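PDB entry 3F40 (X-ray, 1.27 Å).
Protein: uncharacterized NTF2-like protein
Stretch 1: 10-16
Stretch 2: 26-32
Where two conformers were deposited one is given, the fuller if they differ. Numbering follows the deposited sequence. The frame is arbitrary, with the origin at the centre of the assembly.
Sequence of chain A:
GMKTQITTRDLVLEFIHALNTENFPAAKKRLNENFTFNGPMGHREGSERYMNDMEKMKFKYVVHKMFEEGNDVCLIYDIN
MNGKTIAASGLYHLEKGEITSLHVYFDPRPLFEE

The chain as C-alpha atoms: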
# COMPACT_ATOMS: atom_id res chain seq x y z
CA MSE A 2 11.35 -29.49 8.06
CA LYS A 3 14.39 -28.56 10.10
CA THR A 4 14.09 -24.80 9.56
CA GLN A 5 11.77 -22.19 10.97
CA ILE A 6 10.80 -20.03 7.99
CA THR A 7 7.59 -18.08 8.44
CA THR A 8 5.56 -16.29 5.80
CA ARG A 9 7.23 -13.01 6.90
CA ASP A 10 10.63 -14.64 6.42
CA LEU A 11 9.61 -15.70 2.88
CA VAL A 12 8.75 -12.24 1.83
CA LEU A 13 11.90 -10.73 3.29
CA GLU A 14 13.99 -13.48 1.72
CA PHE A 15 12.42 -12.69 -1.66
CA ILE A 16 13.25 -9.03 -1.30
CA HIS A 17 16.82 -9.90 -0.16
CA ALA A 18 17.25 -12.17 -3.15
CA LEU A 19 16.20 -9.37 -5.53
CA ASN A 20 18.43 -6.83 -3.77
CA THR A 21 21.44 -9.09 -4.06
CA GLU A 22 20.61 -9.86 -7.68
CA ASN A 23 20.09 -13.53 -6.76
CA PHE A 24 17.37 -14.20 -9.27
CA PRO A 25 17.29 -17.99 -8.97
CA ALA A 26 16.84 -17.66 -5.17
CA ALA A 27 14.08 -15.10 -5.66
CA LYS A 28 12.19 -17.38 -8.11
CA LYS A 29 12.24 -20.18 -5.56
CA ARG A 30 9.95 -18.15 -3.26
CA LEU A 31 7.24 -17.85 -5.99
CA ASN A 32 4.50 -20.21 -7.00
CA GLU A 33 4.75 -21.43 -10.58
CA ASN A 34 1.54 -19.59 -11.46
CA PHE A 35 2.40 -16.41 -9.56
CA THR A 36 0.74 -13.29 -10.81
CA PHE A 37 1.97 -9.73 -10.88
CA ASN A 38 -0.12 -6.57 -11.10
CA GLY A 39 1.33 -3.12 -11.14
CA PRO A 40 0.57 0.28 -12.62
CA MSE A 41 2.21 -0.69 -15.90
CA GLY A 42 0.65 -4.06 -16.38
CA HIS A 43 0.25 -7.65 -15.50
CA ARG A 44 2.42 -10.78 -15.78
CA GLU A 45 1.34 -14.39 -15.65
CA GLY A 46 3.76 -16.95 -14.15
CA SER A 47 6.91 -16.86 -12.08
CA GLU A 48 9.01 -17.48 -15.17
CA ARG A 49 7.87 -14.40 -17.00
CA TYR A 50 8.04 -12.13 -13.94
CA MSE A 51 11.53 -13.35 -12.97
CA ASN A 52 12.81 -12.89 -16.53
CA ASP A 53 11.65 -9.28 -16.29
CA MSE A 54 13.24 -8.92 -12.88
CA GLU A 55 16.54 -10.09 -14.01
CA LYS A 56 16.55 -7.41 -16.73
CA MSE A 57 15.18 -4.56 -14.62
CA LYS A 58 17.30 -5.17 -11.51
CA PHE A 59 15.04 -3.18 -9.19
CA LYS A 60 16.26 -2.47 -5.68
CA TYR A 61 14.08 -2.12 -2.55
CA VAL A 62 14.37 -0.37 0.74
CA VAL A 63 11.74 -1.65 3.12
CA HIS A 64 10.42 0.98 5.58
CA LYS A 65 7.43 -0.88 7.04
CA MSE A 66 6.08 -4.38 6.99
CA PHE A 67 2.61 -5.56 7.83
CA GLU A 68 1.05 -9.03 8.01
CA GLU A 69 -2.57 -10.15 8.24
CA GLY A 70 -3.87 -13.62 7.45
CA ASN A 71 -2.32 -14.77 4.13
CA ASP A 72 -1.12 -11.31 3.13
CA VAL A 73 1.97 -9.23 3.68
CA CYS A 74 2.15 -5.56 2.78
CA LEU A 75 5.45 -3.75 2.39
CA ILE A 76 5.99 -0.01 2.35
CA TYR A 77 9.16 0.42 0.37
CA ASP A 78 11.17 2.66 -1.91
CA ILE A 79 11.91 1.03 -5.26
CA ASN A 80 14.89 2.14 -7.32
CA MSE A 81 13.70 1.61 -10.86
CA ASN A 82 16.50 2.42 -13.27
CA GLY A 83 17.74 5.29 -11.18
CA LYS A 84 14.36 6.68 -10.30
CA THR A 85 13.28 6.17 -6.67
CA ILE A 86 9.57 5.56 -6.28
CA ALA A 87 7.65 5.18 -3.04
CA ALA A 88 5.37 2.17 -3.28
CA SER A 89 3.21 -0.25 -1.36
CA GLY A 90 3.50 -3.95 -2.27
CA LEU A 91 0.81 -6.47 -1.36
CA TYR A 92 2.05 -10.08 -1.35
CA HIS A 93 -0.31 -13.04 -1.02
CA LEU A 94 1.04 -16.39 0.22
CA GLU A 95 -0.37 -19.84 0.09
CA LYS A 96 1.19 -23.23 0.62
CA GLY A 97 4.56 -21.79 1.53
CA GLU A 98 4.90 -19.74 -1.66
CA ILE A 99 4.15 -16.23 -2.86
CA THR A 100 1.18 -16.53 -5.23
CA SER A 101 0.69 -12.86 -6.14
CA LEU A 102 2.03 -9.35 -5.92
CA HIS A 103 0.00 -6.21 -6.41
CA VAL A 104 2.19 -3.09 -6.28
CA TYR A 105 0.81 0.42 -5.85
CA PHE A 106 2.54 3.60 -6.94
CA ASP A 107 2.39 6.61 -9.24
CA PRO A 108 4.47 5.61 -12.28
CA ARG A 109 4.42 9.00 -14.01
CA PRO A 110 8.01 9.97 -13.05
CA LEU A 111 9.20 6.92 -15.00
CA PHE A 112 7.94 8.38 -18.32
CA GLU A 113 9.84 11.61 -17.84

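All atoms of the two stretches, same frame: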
# COMPACT_ATOMS: atom_id res chain seq x y z
N ASP A 10 9.27 -14.28 6.89
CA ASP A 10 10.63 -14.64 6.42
C ASP A 10 10.64 -14.83 4.92
O ASP A 10 11.54 -14.38 4.22
CB ASP A 10 11.11 -15.91 7.10
CG ASP A 10 11.36 -15.77 8.59
OD1 ASP A 10 11.95 -14.78 9.01
OD2 ASP A 10 11.04 -16.70 9.35
N LEU A 11 9.64 -15.51 4.36
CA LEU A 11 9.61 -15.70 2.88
C LEU A 11 9.61 -14.42 2.11
O LEU A 11 10.30 -14.25 1.08
CB LEU A 11 8.35 -16.41 2.41
CG LEU A 11 8.22 -17.88 2.76
CD1 LEU A 11 6.83 -18.42 2.38
CD2 LEU A 11 9.31 -18.72 2.09
N VAL A 12 8.80 -13.48 2.57
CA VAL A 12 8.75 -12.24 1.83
C VAL A 12 10.07 -11.49 1.93
O VAL A 12 10.60 -10.98 0.93
CB VAL A 12 7.55 -11.36 2.23
CG1 VAL A 12 7.61 -10.00 1.56
CG2 VAL A 12 6.22 -12.10 1.91
N LEU A 13 10.63 -11.44 3.13
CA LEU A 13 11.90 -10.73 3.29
C LEU A 13 13.03 -11.42 2.54
O LEU A 13 13.95 -10.75 2.06
CB LEU A 13 12.21 -10.54 4.77
CG LEU A 13 11.25 -9.56 5.42
CD1 LEU A 13 11.65 -9.33 6.90
CD2 LEU A 13 11.15 -8.21 4.69
N GLU A 14 12.99 -12.74 2.50
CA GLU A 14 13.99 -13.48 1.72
C GLU A 14 13.86 -13.17 0.24
O GLU A 14 14.86 -13.05 -0.46
CB GLU A 14 13.85 -14.97 1.91
CG GLU A 14 14.23 -15.42 3.27
CD GLU A 14 14.00 -16.87 3.49
OE1 GLU A 14 13.44 -17.55 2.53
OE2 GLU A 14 14.34 -17.28 4.63
N PHE A 15 12.64 -13.05 -0.24
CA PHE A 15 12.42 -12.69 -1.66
C PHE A 15 13.00 -11.33 -1.97
O PHE A 15 13.72 -11.15 -2.96
CB PHE A 15 10.90 -12.74 -1.98
CG PHE A 15 10.55 -12.37 -3.39
CD1 PHE A 15 10.87 -13.22 -4.44
CD2 PHE A 15 9.87 -11.20 -3.69
CE1 PHE A 15 10.57 -12.88 -5.74
CE2 PHE A 15 9.57 -10.88 -4.99
CZ PHE A 15 9.91 -11.73 -6.01
N ILE A 16 12.73 -10.36 -1.10
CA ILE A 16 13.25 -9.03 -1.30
C ILE A 16 14.78 -9.05 -1.22
O ILE A 16 15.44 -8.40 -2.04
CB ILE A 16 12.70 -8.01 -0.30
CG1 ILE A 16 11.19 -7.90 -0.46
CG2 ILE A 16 13.37 -6.67 -0.45
CD1 ILE A 16 10.72 -7.42 -1.84
N ALA A 26 17.34 -17.56 -6.57
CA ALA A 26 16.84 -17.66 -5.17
C ALA A 26 15.47 -17.00 -5.08
O ALA A 26 14.56 -17.50 -4.40
CB ALA A 26 17.78 -17.02 -4.17
N ALA A 27 15.34 -15.85 -5.72
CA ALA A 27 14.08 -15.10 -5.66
C ALA A 27 12.96 -15.98 -6.27
O ALA A 27 11.83 -16.10 -5.74
CB ALA A 27 14.22 -13.73 -6.34
N LYS A 28 13.24 -16.60 -7.42
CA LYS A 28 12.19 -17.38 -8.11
C LYS A 28 11.70 -18.52 -7.24
O LYS A 28 10.54 -18.93 -7.32
CB LYS A 28 12.63 -17.93 -9.48
CG LYS A 28 11.50 -18.66 -10.23
CD LYS A 28 11.95 -19.13 -11.62
CE LYS A 28 10.79 -19.73 -12.41
NZ LYS A 28 10.40 -21.07 -11.93
N LYS A 29 12.59 -19.03 -6.41
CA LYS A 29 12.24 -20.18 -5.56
C LYS A 29 11.09 -19.88 -4.59
O LYS A 29 10.42 -20.80 -4.12
CB LYS A 29 13.45 -20.71 -4.75
CG LYS A 29 14.39 -21.56 -5.58
CD LYS A 29 15.58 -22.01 -4.73
N ARG A 30 10.93 -18.60 -4.27
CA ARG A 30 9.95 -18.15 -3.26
C ARG A 30 8.56 -17.98 -3.92
O ARG A 30 7.57 -17.78 -3.22
CB ARG A 30 10.38 -16.85 -2.54
CG ARG A 30 11.32 -17.00 -1.30
CD ARG A 30 12.70 -17.29 -1.64
NE ARG A 30 13.50 -17.59 -0.46
CZ ARG A 30 14.72 -18.08 -0.56
NH1 ARG A 30 15.23 -18.32 -1.75
NH2 ARG A 30 15.42 -18.36 0.53
N LEU A 31 8.49 -18.09 -5.25
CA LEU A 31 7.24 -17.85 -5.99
C LEU A 31 6.58 -19.13 -6.44
O LEU A 31 7.26 -20.08 -6.90
CB LEU A 31 7.53 -17.01 -7.24
CG LEU A 31 8.22 -15.66 -7.05
CD1 LEU A 31 8.26 -14.92 -8.37
CD2 LEU A 31 7.49 -14.87 -6.00
N ASN A 32 5.27 -19.15 -6.38
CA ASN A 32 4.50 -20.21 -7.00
C ASN A 32 4.68 -20.15 -8.52
O ASN A 32 4.82 -19.05 -9.11
CB ASN A 32 3.02 -20.10 -6.63
CG ASN A 32 2.18 -21.09 -7.36
OD1 ASN A 32 1.45 -20.75 -8.29
ND2 ASN A 32 2.24 -22.34 -6.93

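A single carboxylate oxygen, OE1 of Glu 14, takes two hydrogen bonds from one guanidinium: Arg 30 NH2 donates to Glu 14 OE1 at 2.9 Å and Arg 30 NE donates to the same Glu 14 OE1 at 3.0 Å. The N-H...O angles, 147° and 145°, are nearly equal, as expected for an acceptor lying near the guanidinium plane and straddling its NE/NH2 edge. Opposite charges make the pair a salt bridge. The third nitrogen turns back to its own stretch, Arg 30 NH1 donating to Ala 26 O at 2.9 Å, so the guanidinium is tied both to the neighbouring helix and to the backbone one turn before it. The CA-to-CB bonds of Glu 14 and Arg 30 each point toward the other stretch, and the chi2 of Arg 30, +76° (p), puts a bend in the side chain, which is extended beyond it (chi3 t). Its aliphatic part rests against the first helix, with Arg 30 CG 3.8 Å from Leu 11 O and 4.3 Å from Leu 11 CD2.

Beside this polar link sits the buried ring of Phe 15. Its CA-to-CB bond runs sideways, but with chi1 at 179° (t) the ring end comes nearer to the second stretch. Phe 15 CE1 packs 3.8 Å from Ala 27 CB, and the small alanine side chain accompanies the closest CA approach of the register, 5.0 Å between Phe 15 CA and Ala 27 CA. Phe 15 CD1 lies 3.3 Å from Ala 27 O, which sits at the ring edge and also accepts the backbone hydrogen bond from Arg 30 N at 3.0 Å. Leu 31 CD2 reaches Phe 15 CE1 at 3.7 Å and makes an off-centre CH-pi contact, 4.1 Å from the ring centroid. On the first helix, Val 12 and Ile 16 point away.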